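Local coordinates for MATE family efflux transporter (Vibrio cholerae, PDB 6IDP), which probably exports drugs and other toxic compounds across the bacterial membrane, coupling the conformational change of its helices to protons, at residues Lys12-Met17 with Pro291-Arg296; Gly295-Ala300 with Thr304-Leu309; Pro396-Gly401 with Glu408-Gly413. All blocks are in the same frame, centred on the assembly; numbering follows the deposited sequence.

Contact 1 of 3, residues Lys12-Met17 with Pro291-Arg296. With OLC ((2R)-2,3-dihydroxypropyl (9Z)-octadec-9-enoate), chain Q; OLC ((2R)-2,3-dihydroxypropyl (9Z)-octadec-9-enoate), chain P; OLC ((2R)-2,3-dihydroxypropyl (9Z)-octadec-9-enoate), chain M.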
# COMPACT_ATOMS: atom_id res chain seq x y z
N LYS A 12 14.32 13.26 -13.91
CA LYS A 12 15.35 12.24 -13.72
C LYS A 12 15.49 11.83 -12.26
O LYS A 12 15.75 10.67 -11.95
CB LYS A 12 16.69 12.72 -14.27
CG LYS A 12 16.79 12.70 -15.78
CD LYS A 12 18.17 13.12 -16.26
CE LYS A 12 18.32 12.93 -17.76
NZ LYS A 12 17.32 13.73 -18.52
N GLN A 13 15.32 12.79 -11.36
CA GLN A 13 15.40 12.50 -9.93
C GLN A 13 14.25 11.60 -9.51
O GLN A 13 14.43 10.65 -8.76
CB GLN A 13 15.41 13.80 -9.10
CG GLN A 13 16.69 14.62 -9.21
CD GLN A 13 16.58 15.97 -8.53
OE1 GLN A 13 15.75 16.17 -7.65
NE2 GLN A 13 17.42 16.91 -8.95
N LEU A 14 13.05 11.91 -10.01
CA LEU A 14 11.87 11.11 -9.69
C LEU A 14 12.02 9.69 -10.24
O LEU A 14 11.66 8.73 -9.57
CB LEU A 14 10.60 11.76 -10.25
CG LEU A 14 9.30 10.98 -10.07
CD1 LEU A 14 8.96 10.81 -8.59
CD2 LEU A 14 8.15 11.65 -10.81
N PHE A 15 12.58 9.57 -11.44
CA PHE A 15 12.79 8.25 -12.04
C PHE A 15 13.75 7.41 -11.20
O PHE A 15 13.48 6.24 -10.93
CB PHE A 15 13.33 8.38 -13.47
CG PHE A 15 13.74 7.07 -14.07
CD1 PHE A 15 12.78 6.16 -14.51
CD2 PHE A 15 15.08 6.73 -14.20
CE1 PHE A 15 13.16 4.94 -15.06
CE2 PHE A 15 15.46 5.52 -14.76
CZ PHE A 15 14.50 4.63 -15.19
N GLN A 16 14.87 8.00 -10.80
CA GLN A 16 15.88 7.28 -10.02
C GLN A 16 15.36 6.92 -8.63
O GLN A 16 15.78 5.92 -8.05
CB GLN A 16 17.17 8.10 -9.90
CG GLN A 16 17.96 8.19 -11.19
CD GLN A 16 18.45 6.84 -11.69
OE1 GLN A 16 18.76 5.94 -10.90
NE2 GLN A 16 18.51 6.68 -13.01
N MET A 17 14.46 7.73 -8.09
CA MET A 17 13.85 7.44 -6.80
C MET A 17 12.79 6.35 -6.91
O MET A 17 12.59 5.58 -5.97
CB MET A 17 13.24 8.71 -6.20
CG MET A 17 14.25 9.70 -5.65
SD MET A 17 14.88 9.25 -4.02
CE MET A 17 13.39 9.35 -3.04
N PRO A 291 6.51 11.21 -1.98
CA PRO A 291 6.36 11.97 -0.73
C PRO A 291 7.65 12.43 -0.03
O PRO A 291 7.63 13.54 0.50
CB PRO A 291 5.59 10.99 0.17
CG PRO A 291 4.79 10.17 -0.78
CD PRO A 291 5.69 9.98 -1.97
N PRO A 292 8.73 11.62 -0.01
CA PRO A 292 9.94 12.16 0.63
C PRO A 292 10.50 13.37 -0.12
O PRO A 292 10.99 14.30 0.51
CB PRO A 292 10.93 11.00 0.57
CG PRO A 292 10.12 9.79 0.35
CD PRO A 292 8.92 10.22 -0.42
N MET A 293 10.44 13.33 -1.44
CA MET A 293 10.91 14.45 -2.26
C MET A 293 10.09 15.70 -1.95
O MET A 293 10.65 16.78 -1.76
CB MET A 293 10.82 14.10 -3.75
CG MET A 293 11.57 12.84 -4.15
SD MET A 293 11.36 12.41 -5.89
CE MET A 293 12.37 13.66 -6.69
N ILE A 294 8.77 15.55 -1.91
CA ILE A 294 7.87 16.67 -1.63
C ILE A 294 8.10 17.23 -0.23
O ILE A 294 8.19 18.44 -0.04
CB ILE A 294 6.39 16.25 -1.77
CG1 ILE A 294 6.09 15.79 -3.20
CG2 ILE A 294 5.47 17.40 -1.39
CD1 ILE A 294 6.26 16.88 -4.23
N GLY A 295 8.19 16.34 0.76
CA GLY A 295 8.38 16.74 2.14
C GLY A 295 9.66 17.51 2.37
O GLY A 295 9.66 18.54 3.05
N ARG A 296 10.75 17.03 1.79
CA ARG A 296 12.04 17.70 1.91
C ARG A 296 11.99 19.08 1.24
O ARG A 296 12.52 20.05 1.78
CB ARG A 296 13.16 16.86 1.30
CG ARG A 296 14.56 17.34 1.67
CD ARG A 296 15.62 16.86 0.69
NE ARG A 296 15.32 17.28 -0.68
CZ ARG A 296 15.55 18.50 -1.16
NH1 ARG A 296 16.09 19.43 -0.38
NH2 ARG A 296 15.25 18.79 -2.41
C18 OLC Q . 8.26 3.90 -18.78
C10 OLC Q . 16.06 8.28 -17.87
C9 OLC Q . 17.16 9.05 -17.87
C17 OLC Q . 9.64 4.15 -18.19
C11 OLC Q . 15.37 7.94 -19.18
C16 OLC Q . 10.05 5.59 -18.44
C12 OLC Q . 14.29 6.90 -18.96
C15 OLC Q . 11.54 5.73 -18.18
C13 OLC Q . 13.40 7.32 -17.81
C14 OLC Q . 11.94 7.19 -18.20
C18 OLC P . 9.65 3.64 -13.01
C10 OLC P . 9.76 10.16 -16.47
C9 OLC P . 10.63 10.49 -17.45
C17 OLC P . 8.69 4.37 -13.93
C11 OLC P . 10.14 10.32 -15.02
C8 OLC P . 12.01 11.02 -17.12
C16 OLC P . 9.13 5.81 -14.08
C12 OLC P . 8.91 10.19 -14.14
C7 OLC P . 12.94 10.83 -18.31
C15 OLC P . 8.68 6.61 -12.87
C13 OLC P . 8.45 8.75 -14.07
C6 OLC P . 13.15 12.15 -19.03
C14 OLC P . 9.20 8.02 -12.98
C5 OLC P . 14.07 13.03 -18.22
C18 OLC M . 12.18 0.30 -15.54
C10 OLC M . 20.35 2.94 -12.93
C17 OLC M . 13.27 0.55 -14.51
C11 OLC M . 19.49 3.35 -14.11
C16 OLC M . 14.62 0.52 -15.19
C12 OLC M . 18.09 2.79 -13.94
C15 OLC M . 15.70 0.87 -14.19
C13 OLC M . 18.14 1.28 -13.96
C14 OLC M . 17.06 0.73 -14.86
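Met293 reaches from helix 281-299 into the side of helix 5-39 and does most of the touching. Its SD settles between two side chains, Leu14, whose CD1 is 4.0 Å from it, and Met17, whose CG is also 4.0 Å away. The chain runs straight out to SD and bends at the last torsion (chi3 73°), which carries CE up to the backbone of the first helix: CE lies 3.8 Å from Leu14 N and 3.9 Å from Gln13 CB. Met293 and Leu14 cross at about a right angle, whereas Met17 slides past Met293 the opposite way and lays its CE 4.1 Å from Met293 CG. The segment axes are 11.3 Å apart at 133°, and the gap is spanned chiefly by the two methionine side chains and Leu14. In the MATE fold, which contains two MatE family regions, the contact joins the N-terminal helix to a helix of the second region, and Leu309 of helix 303-330 packs against both Leu14 and Met293. Looser ground begins at Gln13: of its side chain, CB alone comes close to Met293, and the extended remainder, with its amide, lies on the exposed side of the contact. Away from Met293, helix 5-39 meets lipid. Phe15 has the monoolein of chain Q over one face, C13 standing 3.5 Å above the ring centre, while C16 of the chain P molecule meets the ring edge in plane, 3.7 Å from CD1. Lys12 extends along the same lipids, its NZ weakly hydrogen-bonded to Ser8 OG.

Contact 2 of 3, residues Gly295-Ala300 with Thr304-Leu309. With OLC ((2R)-2,3-dihydroxypropyl (9Z)-octadec-9-enoate), chain H.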
# COMPACT_ATOMS: atom_id res chain seq x y z
N GLY A 295 8.19 16.34 0.76
CA GLY A 295 8.38 16.74 2.14
C GLY A 295 9.66 17.51 2.37
O GLY A 295 9.66 18.54 3.05
N ARG A 296 10.75 17.03 1.79
CA ARG A 296 12.04 17.70 1.91
C ARG A 296 11.99 19.08 1.24
O ARG A 296 12.52 20.05 1.78
CB ARG A 296 13.16 16.86 1.30
CG ARG A 296 14.56 17.34 1.67
CD ARG A 296 15.62 16.86 0.69
NE ARG A 296 15.32 17.28 -0.68
CZ ARG A 296 15.55 18.50 -1.16
NH1 ARG A 296 16.09 19.43 -0.38
NH2 ARG A 296 15.25 18.79 -2.41
N MET A 297 11.36 19.15 0.07
CA MET A 297 11.27 20.40 -0.67
C MET A 297 10.43 21.43 0.09
O MET A 297 10.76 22.62 0.08
CB MET A 297 10.70 20.16 -2.07
CG MET A 297 11.70 19.56 -3.05
SD MET A 297 11.02 19.26 -4.71
CE MET A 297 9.47 18.49 -4.29
N LEU A 298 9.37 20.97 0.75
CA LEU A 298 8.54 21.86 1.56
C LEU A 298 9.35 22.46 2.71
O LEU A 298 9.22 23.65 3.01
CB LEU A 298 7.33 21.11 2.11
CG LEU A 298 6.41 21.93 3.03
CD1 LEU A 298 5.95 23.21 2.34
CD2 LEU A 298 5.20 21.12 3.49
N GLY A 299 10.19 21.65 3.34
CA GLY A 299 11.02 22.11 4.44
C GLY A 299 12.04 23.15 3.99
O GLY A 299 12.34 24.08 4.73
N ALA A 300 12.56 22.97 2.78
CA ALA A 300 13.58 23.85 2.24
C ALA A 300 12.98 25.01 1.46
O ALA A 300 13.71 25.79 0.84
CB ALA A 300 14.53 23.06 1.35
N THR A 304 8.41 26.17 -5.88
CA THR A 304 8.32 26.06 -7.33
C THR A 304 8.56 24.62 -7.78
O THR A 304 7.81 24.08 -8.60
CB THR A 304 9.34 26.97 -8.05
OG1 THR A 304 9.09 28.34 -7.70
CG2 THR A 304 9.23 26.81 -9.56
N HIS A 305 9.60 24.02 -7.23
CA HIS A 305 9.98 22.65 -7.57
C HIS A 305 8.91 21.64 -7.15
O HIS A 305 8.73 20.62 -7.82
CB HIS A 305 11.32 22.29 -6.92
CG HIS A 305 12.48 23.02 -7.52
ND1 HIS A 305 13.69 23.16 -6.87
CD2 HIS A 305 12.63 23.63 -8.72
CE1 HIS A 305 14.52 23.83 -7.63
NE2 HIS A 305 13.91 24.13 -8.76
N ILE A 306 8.22 21.91 -6.05
CA ILE A 306 7.12 21.05 -5.62
C ILE A 306 6.04 21.01 -6.71
O ILE A 306 5.64 19.94 -7.16
CB ILE A 306 6.49 21.52 -4.29
CG1 ILE A 306 7.43 21.24 -3.12
CG2 ILE A 306 5.16 20.83 -4.06
CD1 ILE A 306 6.90 21.69 -1.78
N ARG A 307 5.59 22.19 -7.13
CA ARG A 307 4.55 22.28 -8.15
C ARG A 307 5.00 21.63 -9.46
O ARG A 307 4.23 20.90 -10.09
CB ARG A 307 4.16 23.74 -8.39
CG ARG A 307 3.42 24.36 -7.21
CD ARG A 307 2.12 24.99 -7.66
NE ARG A 307 2.33 26.31 -8.24
CZ ARG A 307 1.49 26.90 -9.09
NH1 ARG A 307 0.38 26.28 -9.46
NH2 ARG A 307 1.76 28.10 -9.56
N GLN A 308 6.25 21.88 -9.85
CA GLN A 308 6.79 21.28 -11.07
C GLN A 308 6.85 19.75 -10.99
O GLN A 308 6.40 19.06 -11.90
CB GLN A 308 8.19 21.85 -11.36
CG GLN A 308 8.18 23.33 -11.72
CD GLN A 308 9.54 23.86 -12.13
OE1 GLN A 308 10.57 23.46 -11.58
NE2 GLN A 308 9.55 24.78 -13.08
N LEU A 309 7.39 19.22 -9.89
CA LEU A 309 7.55 17.78 -9.73
C LEU A 309 6.21 17.04 -9.71
O LEU A 309 6.09 15.94 -10.26
CB LEU A 309 8.32 17.47 -8.44
CG LEU A 309 8.61 16.00 -8.13
CD1 LEU A 309 9.41 15.35 -9.25
CD2 LEU A 309 9.33 15.86 -6.80
C18 OLC H . -4.19 27.26 -8.46
C10 OLC H . 3.87 28.93 -5.93
C9 OLC H . 4.91 28.70 -6.76
C17 OLC H . -3.49 26.46 -7.38
C11 OLC H . 2.54 29.42 -6.46
C8 OLC H . 4.79 28.91 -8.26
C16 OLC H . -2.09 27.00 -7.13
C12 OLC H . 1.44 29.11 -5.47
C7 OLC H . 5.53 27.81 -8.99
C15 OLC H . -2.14 28.16 -6.16
C13 OLC H . 0.34 28.33 -6.17
C6 OLC H . 4.93 27.62 -10.37
C14 OLC H . -0.89 28.20 -5.30
C5 OLC H . 5.20 26.21 -10.85
C4 OLC H . 4.21 25.83 -11.94
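Met297 is the bump of this contact, and Ile306, Leu309 and the CB of His305 make the hollow that receives it. The chain extends from the last turn of helix 281-299 and curls at its end (chi3 -46°), so CE drops between two branches: Ile306 CG1 and Leu309 CD2, each 3.6 Å from Met297 CE. Nearer the backbone, Met297 CB rests 3.6 Å from Ile306 CG1, the two side chains sliding past each other in opposite directions. His305 borders the hollow with its aliphatic carbon, CB 3.8 Å from Met297 SD, and its ring turns off elsewhere. Ile306 projects the other way. Its extended CG1-CD1 arm puts CD1 beside the opposing backbone, 3.6 Å from Leu298 N, with Leu298 CB alongside. On another flank of helix 303-330, a monoolein chain wraps Arg307, its C13 lying 3.4 Å above the guanidinium plane, over the centre. His305 ND1 and Glu302 OE1 share a weak hydrogen bond, and Glu302 also forms a long, weak ion pair with Arg296. Antiparallel at 155° and joined by a very short turn, the two segments close the antiparallel helical hairpin of helices 281-299 and 303-330, within the second MatE region of the MATE fold.

Contact 3 of 3, residues Pro396-Gly401 with Glu408-Gly413; sequences PCLWLG and EGLFIG. With OLC ((2R)-2,3-dihydroxypropyl (9Z)-octadec-9-enoate), chain L.
Gly401 and Gly409 bring two limbs of the helical stretch 379-435 almost backbone to backbone, their CA atoms 4.0 Å apart. The limbs run antiparallel at 156°, with the segment axes separated by 7.0 Å. Gly409 and Gly413 form a GxxxG motif, and Cys397 and Gly401 repeat the small-xxx-small spacing on the facing limb. Contacts between CA hydrogens and carbonyls follow: Gly401 CA to Gly409 O at 3.2 Å, answered by Gly409 CA to Gly401 O at 3.3 Å, and, one turn along, Gly413 CA to Cys397 O at 3.4 Å. The side chains fit around this seam. Cys397 holds SG beside its own backbone N, turned to the oleoyl chain of the chain L monoolein, and it is CB that presses on the other limb, 3.2 Å from Gly413 O. The larger Leu398, with CG set opposite its carbonyl carbon (chi1 -70°), swings CD2 across the gap to 3.3 Å from Leu410 O. Leu410 takes the other course, CG opposite its N, and brings CD2 to 4.0 Å from Leu398 CD2; its chi2 of 145° departs from a staggered value. Ala402 and Trp269 also pack on Leu410, whereas the same lipid lies along Ile412 and passes close to Gly401 CA and Gly409 O. The chemistry is thus of weak CA-H...O contacts and dispersion: Cys397 O and Gly409 O already accept helical hydrogen bonds from Gly401 N and Gly413 N, so the limbs probably cohere through closeness of fit rather than strong polar bonds.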
# COMPACT_ATOMS: atom_id res chain seq x y z
N PRO A 396 -21.34 4.89 -5.33
CA PRO A 396 -22.63 5.25 -5.93
C PRO A 396 -22.70 4.96 -7.43
O PRO A 396 -23.75 4.55 -7.91
CB PRO A 396 -22.72 6.76 -5.67
CG PRO A 396 -21.88 6.99 -4.48
CD PRO A 396 -20.73 6.04 -4.63
N CYS A 397 -21.60 5.16 -8.15
CA CYS A 397 -21.59 4.90 -9.58
C CYS A 397 -21.67 3.40 -9.88
O CYS A 397 -22.32 2.98 -10.84
CB CYS A 397 -20.34 5.50 -10.24
SG CYS A 397 -20.45 7.29 -10.52
N LEU A 398 -21.02 2.59 -9.04
CA LEU A 398 -21.12 1.14 -9.15
C LEU A 398 -22.55 0.67 -8.96
O LEU A 398 -23.04 -0.17 -9.71
CB LEU A 398 -20.22 0.45 -8.13
CG LEU A 398 -18.71 0.53 -8.33
CD1 LEU A 398 -18.00 -0.41 -7.37
CD2 LEU A 398 -18.35 0.22 -9.77
N TRP A 399 -23.22 1.22 -7.96
CA TRP A 399 -24.58 0.81 -7.63
C TRP A 399 -25.56 1.24 -8.71
O TRP A 399 -26.47 0.50 -9.05
CB TRP A 399 -25.01 1.36 -6.27
CG TRP A 399 -26.30 0.77 -5.79
CD1 TRP A 399 -26.48 -0.45 -5.21
CD2 TRP A 399 -27.60 1.38 -5.86
NE1 TRP A 399 -27.81 -0.64 -4.91
CE2 TRP A 399 -28.52 0.47 -5.30
CE3 TRP A 399 -28.07 2.61 -6.34
CZ2 TRP A 399 -29.88 0.75 -5.20
CZ3 TRP A 399 -29.43 2.88 -6.24
CH2 TRP A 399 -30.31 1.96 -5.68
N LEU A 400 -25.37 2.44 -9.24
CA LEU A 400 -26.22 2.95 -10.31
C LEU A 400 -26.10 2.11 -11.58
O LEU A 400 -27.10 1.76 -12.20
CB LEU A 400 -25.89 4.42 -10.61
CG LEU A 400 -26.45 5.46 -9.64
CD1 LEU A 400 -26.03 6.86 -10.05
CD2 LEU A 400 -27.96 5.35 -9.57
N GLY A 401 -24.86 1.78 -11.95
CA GLY A 401 -24.63 0.99 -13.15
C GLY A 401 -25.16 -0.42 -13.02
O GLY A 401 -25.73 -0.97 -13.97
N GLU A 408 -22.38 -5.20 -16.82
CA GLU A 408 -21.76 -4.30 -17.79
C GLU A 408 -21.91 -2.85 -17.36
O GLU A 408 -21.01 -2.03 -17.57
CB GLU A 408 -22.37 -4.51 -19.19
CG GLU A 408 -23.88 -4.47 -19.25
CD GLU A 408 -24.51 -5.85 -19.12
OE1 GLU A 408 -23.85 -6.77 -18.58
OE2 GLU A 408 -25.67 -6.01 -19.55
N GLY A 409 -23.04 -2.53 -16.74
CA GLY A 409 -23.28 -1.19 -16.24
C GLY A 409 -22.40 -0.89 -15.05
O GLY A 409 -21.99 0.25 -14.84
N LEU A 410 -22.12 -1.92 -14.26
CA LEU A 410 -21.25 -1.78 -13.10
C LEU A 410 -19.83 -1.40 -13.54
O LEU A 410 -19.18 -0.57 -12.90
CB LEU A 410 -21.25 -3.07 -12.28
CG LEU A 410 -20.55 -3.06 -10.91
CD1 LEU A 410 -21.30 -3.95 -9.93
CD2 LEU A 410 -19.11 -3.53 -11.05
N PHE A 411 -19.35 -2.00 -14.62
CA PHE A 411 -18.04 -1.67 -15.16
C PHE A 411 -18.00 -0.22 -15.63
O PHE A 411 -17.01 0.48 -15.42
CB PHE A 411 -17.67 -2.60 -16.32
CG PHE A 411 -17.44 -4.03 -15.91
CD1 PHE A 411 -17.12 -4.35 -14.60
CD2 PHE A 411 -17.55 -5.06 -16.83
CE1 PHE A 411 -16.91 -5.67 -14.22
CE2 PHE A 411 -17.34 -6.37 -16.46
CZ PHE A 411 -17.03 -6.68 -15.15
N ILE A 412 -19.09 0.23 -16.26
CA ILE A 412 -19.22 1.62 -16.68
C ILE A 412 -19.20 2.55 -15.47
O ILE A 412 -18.60 3.63 -15.52
CB ILE A 412 -20.52 1.85 -17.48
CG1 ILE A 412 -20.54 0.99 -18.74
CG2 ILE A 412 -20.68 3.32 -17.85
CD1 ILE A 412 -19.44 1.32 -19.73
N GLY A 413 -19.85 2.13 -14.40
CA GLY A 413 -19.85 2.88 -13.16
C GLY A 413 -18.45 3.08 -12.60
O GLY A 413 -18.10 4.17 -12.16
C18 OLC L . -25.12 3.62 -20.23
C10 OLC L . -23.93 6.96 -13.62
C17 OLC L . -25.09 2.26 -19.58
C11 OLC L . -22.74 6.04 -13.81
C16 OLC L . -24.25 2.30 -18.31
C12 OLC L . -23.22 4.64 -14.13
C15 OLC L . -24.78 3.37 -17.37
C13 OLC L . -24.10 4.65 -15.37
C14 OLC L . -24.03 3.31 -16.06

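Overall arrangement
Contacts 1 and 2 are neighbours, their centres 9 Å apart. They share Gly295 and Arg296 on helix 281-299, and helix 303-330 of contact 2 also packs on both helices of contact 1, so three helices meet there. Contact 3 stands about 36 and 38 Å from them, centre to centre, within the helical stretch 379-435. Contact 1 is partly buried and fades to an exposed edge; contacts 2 and 3 are buried, although lipid lies beside all three. In the first two, methionine chains make apolar contacts between helices whose segment axes lie 11.3 and 9.4 Å apart; in the third, glycines bring the backbones together and carbonyl oxygens become part of the interface.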